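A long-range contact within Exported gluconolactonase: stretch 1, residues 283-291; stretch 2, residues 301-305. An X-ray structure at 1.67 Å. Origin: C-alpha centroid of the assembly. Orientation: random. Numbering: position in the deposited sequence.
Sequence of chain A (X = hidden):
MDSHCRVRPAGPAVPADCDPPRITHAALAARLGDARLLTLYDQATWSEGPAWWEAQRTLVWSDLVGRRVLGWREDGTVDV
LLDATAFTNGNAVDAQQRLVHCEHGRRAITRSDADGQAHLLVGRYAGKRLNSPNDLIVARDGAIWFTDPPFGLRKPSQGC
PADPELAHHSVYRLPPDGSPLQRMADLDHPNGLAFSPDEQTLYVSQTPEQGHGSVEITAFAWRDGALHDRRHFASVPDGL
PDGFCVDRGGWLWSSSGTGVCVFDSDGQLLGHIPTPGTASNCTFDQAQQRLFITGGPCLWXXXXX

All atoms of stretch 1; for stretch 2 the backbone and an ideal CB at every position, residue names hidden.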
# COMPACT_ATOMS: atom_id res chain seq x y z
N THR A 283 18.57 2.07 11.93
CA THR A 283 18.75 2.68 13.24
C THR A 283 19.21 1.59 14.21
O THR A 283 19.10 0.40 13.91
CB THR A 283 17.42 3.31 13.75
OG1 THR A 283 17.69 4.27 14.78
CG2 THR A 283 16.49 2.23 14.31
N PHE A 284 19.75 2.00 15.35
CA PHE A 284 20.19 1.05 16.36
C PHE A 284 19.24 1.08 17.53
O PHE A 284 18.43 2.01 17.67
CB PHE A 284 21.57 1.42 16.90
CG PHE A 284 22.71 0.98 16.04
CD1 PHE A 284 23.26 1.84 15.11
CD2 PHE A 284 23.23 -0.30 16.16
CE1 PHE A 284 24.33 1.43 14.31
CE2 PHE A 284 24.29 -0.72 15.37
CZ PHE A 284 24.84 0.15 14.44
N ASP A 285 19.33 0.06 18.38
CA ASP A 285 18.51 0.04 19.57
C ASP A 285 19.31 0.89 20.57
O ASP A 285 20.39 1.39 20.25
CB ASP A 285 18.33 -1.40 20.09
CG ASP A 285 19.64 -2.08 20.41
OD1 ASP A 285 20.69 -1.68 19.86
OD2 ASP A 285 19.62 -3.03 21.21
N GLN A 286 18.75 1.07 21.76
CA GLN A 286 19.38 1.85 22.82
C GLN A 286 20.86 1.53 23.04
O GLN A 286 21.71 2.42 23.02
CB GLN A 286 18.60 1.60 24.11
CG GLN A 286 17.88 2.81 24.65
CD GLN A 286 18.81 3.73 25.38
OE1 GLN A 286 19.79 4.21 24.82
NE2 GLN A 286 18.51 3.99 26.64
N ALA A 287 21.15 0.25 23.25
CA ALA A 287 22.52 -0.20 23.51
C ALA A 287 23.41 -0.23 22.27
O ALA A 287 24.63 -0.41 22.39
CB ALA A 287 22.49 -1.58 24.16
N GLN A 288 22.81 -0.04 21.10
CA GLN A 288 23.53 -0.09 19.83
C GLN A 288 24.16 -1.48 19.67
O GLN A 288 25.30 -1.63 19.23
CB GLN A 288 24.61 1.01 19.75
CG GLN A 288 24.05 2.40 20.07
CD GLN A 288 24.86 3.55 19.46
OE1 GLN A 288 26.06 3.44 19.22
NE2 GLN A 288 24.18 4.67 19.23
N GLN A 289 23.39 -2.50 20.05
CA GLN A 289 23.82 -3.89 19.94
C GLN A 289 23.01 -4.59 18.86
O GLN A 289 23.26 -5.75 18.55
CB GLN A 289 23.64 -4.62 21.27
CG GLN A 289 24.70 -4.28 22.31
CD GLN A 289 26.08 -4.81 21.95
OE1 GLN A 289 27.09 -4.38 22.50
NE2 GLN A 289 26.13 -5.76 21.02
N ARG A 290 22.02 -3.89 18.32
CA ARG A 290 21.19 -4.45 17.26
C ARG A 290 20.92 -3.37 16.23
O ARG A 290 20.49 -2.27 16.58
CB ARG A 290 19.86 -4.96 17.82
CG ARG A 290 19.97 -6.20 18.70
CD ARG A 290 18.63 -6.53 19.36
NE ARG A 290 18.23 -5.49 20.30
CZ ARG A 290 17.11 -5.51 21.01
NH1 ARG A 290 16.25 -6.52 20.90
NH2 ARG A 290 16.85 -4.52 21.86
N LEU A 291 21.21 -3.67 14.97
CA LEU A 291 20.98 -2.73 13.88
C LEU A 291 19.71 -3.13 13.15
O LEU A 291 19.61 -4.24 12.64
CB LEU A 291 22.15 -2.76 12.89
CG LEU A 291 21.95 -1.93 11.61
CD1 LEU A 291 22.10 -0.45 11.93
CD2 LEU A 291 22.97 -2.36 10.57
N UNK A 301 17.10 -7.19 10.78
CA UNK A 301 17.87 -6.87 11.97
C UNK A 301 19.19 -7.62 12.00
O UNK A 301 19.26 -8.79 11.62
CB UNK A 301 17.06 -7.19 13.23
N UNK A 302 20.24 -6.93 12.43
CA UNK A 302 21.57 -7.51 12.52
C UNK A 302 22.01 -7.46 13.99
O UNK A 302 22.33 -6.39 14.51
CB UNK A 302 22.56 -6.77 11.62
N UNK A 303 22.03 -8.62 14.66
CA UNK A 303 22.43 -8.68 16.07
C UNK A 303 23.94 -8.75 16.23
O UNK A 303 24.58 -9.71 15.80
CB UNK A 303 21.78 -9.89 16.75
N UNK A 304 24.51 -7.73 16.86
CA UNK A 304 25.95 -7.68 17.06
C UNK A 304 26.37 -8.43 18.31
O UNK A 304 25.59 -8.59 19.25
CB UNK A 304 26.42 -6.23 17.14
N UNK A 305 27.61 -8.93 18.32
CA UNK A 305 28.08 -9.67 19.49
C UNK A 305 28.45 -8.69 20.62
O UNK A 305 28.60 -7.49 20.32
OXT UNK A 305 28.57 -9.14 21.77
CB UNK A 305 29.28 -10.55 19.12

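The backbone sets the frame. Stretch 2 runs antiparallel to the strand at Arg-290 and Leu-291, with CA-CA separations of 4.6 Å from Arg-290 to position 303 and 5.0 Å from Leu-291 to position 302.

At position 301, phi/psi of -147/140 is extended, and CA lies 3.2 Å from Leu-291 O in a CA-H...O contact. CA-to-CB points sideways, so stretch 1 leaves the choice wide; a long flexible chain could reach back to the aliphatic part of Arg-290. The residue is Met-301. Its chi1 is t, and its SD comes 4.0 Å from Arg-290 CG.

Position 302 forms a hydrogen-bonded pair with Leu-291: 302 N donates to Leu-291 O at 2.8 Å, and Leu-291 N donates to 302 O at 3.0 Å, nearly linear at 175°. The same 302 O also receives a CA-H...O contact from Arg-290 CA at 3.6 Å. CB points to the sheet face that carries the Leu-291 side chain, which favours an apolar residue; Val, Ile, Leu or Phe would be reasonable. Leu-302 is deposited, its CB 4.2 Å from Leu-291 CB.

Position 303 pairs with Arg-290 without hydrogen bonds between them, so its nitrogen need not donate to that partner. Phi of -84° is compatible with proline, though many residues would serve. The ideal CB is 4.5 Å from Arg-290 CG, on the face of that side chain, whose guanidinium leads away to Asp-285, with NE 3.0 Å from OD2 in a salt bridge. Pro-303 occupies the site, its CA 4.4 Å from Arg-290 CG.

Position 304 points toward stretch 1. Its N donates to Gln-289 O at 2.9 Å and 155°, a bond that rules out proline, and its ideal CB is 3.5 Å from that same oxygen. Beyond lies the edge of the Phe-284 ring, an apolar target for Leu, Met or Ile. Leu-304, with chi1 m and chi2 t, brings CD1 to 4.0 Å from Phe-284 CE2, near the ring plane, and to 3.9 Å from Gln-288 O. Its CB also lies 3.9 Å from Gln-289 NE2.

Position 305 ends the chain. CB points away, with nothing of stretch 1 within 5.5 Å of the ideal CB, so side-chain identity is weakly constrained; phi of -77° admits proline. What stretch 1 engages is the carboxylate: Gln-289 NE2 donates to 305 O at 3.1 Å and 164°. Pro-305 is the residue, its ring puckered C-gamma endo and taking no part in that hydrogen bond.

Stretch 2 (301-305) MLPLP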
# COMPACT_ATOMS: atom_id res chain seq x y z
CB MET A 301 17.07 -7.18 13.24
CG MET A 301 17.76 -6.72 14.54
SD MET A 301 18.79 -8.00 15.37
CE MET A 301 17.48 -9.00 16.08
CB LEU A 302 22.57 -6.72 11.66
CG LEU A 302 23.95 -7.36 11.49
CD1 LEU A 302 23.81 -8.66 10.72
CD2 LEU A 302 24.87 -6.41 10.74
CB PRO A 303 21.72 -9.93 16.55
CG PRO A 303 21.88 -10.84 15.37
CD PRO A 303 21.61 -9.94 14.17
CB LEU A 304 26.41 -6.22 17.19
CG LEU A 304 26.05 -5.29 16.03
CD1 LEU A 304 26.59 -3.90 16.31
CD2 LEU A 304 26.62 -5.85 14.74
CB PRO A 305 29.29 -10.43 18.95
CG PRO A 305 29.82 -9.50 17.89
CD PRO A 305 28.55 -9.06 17.19
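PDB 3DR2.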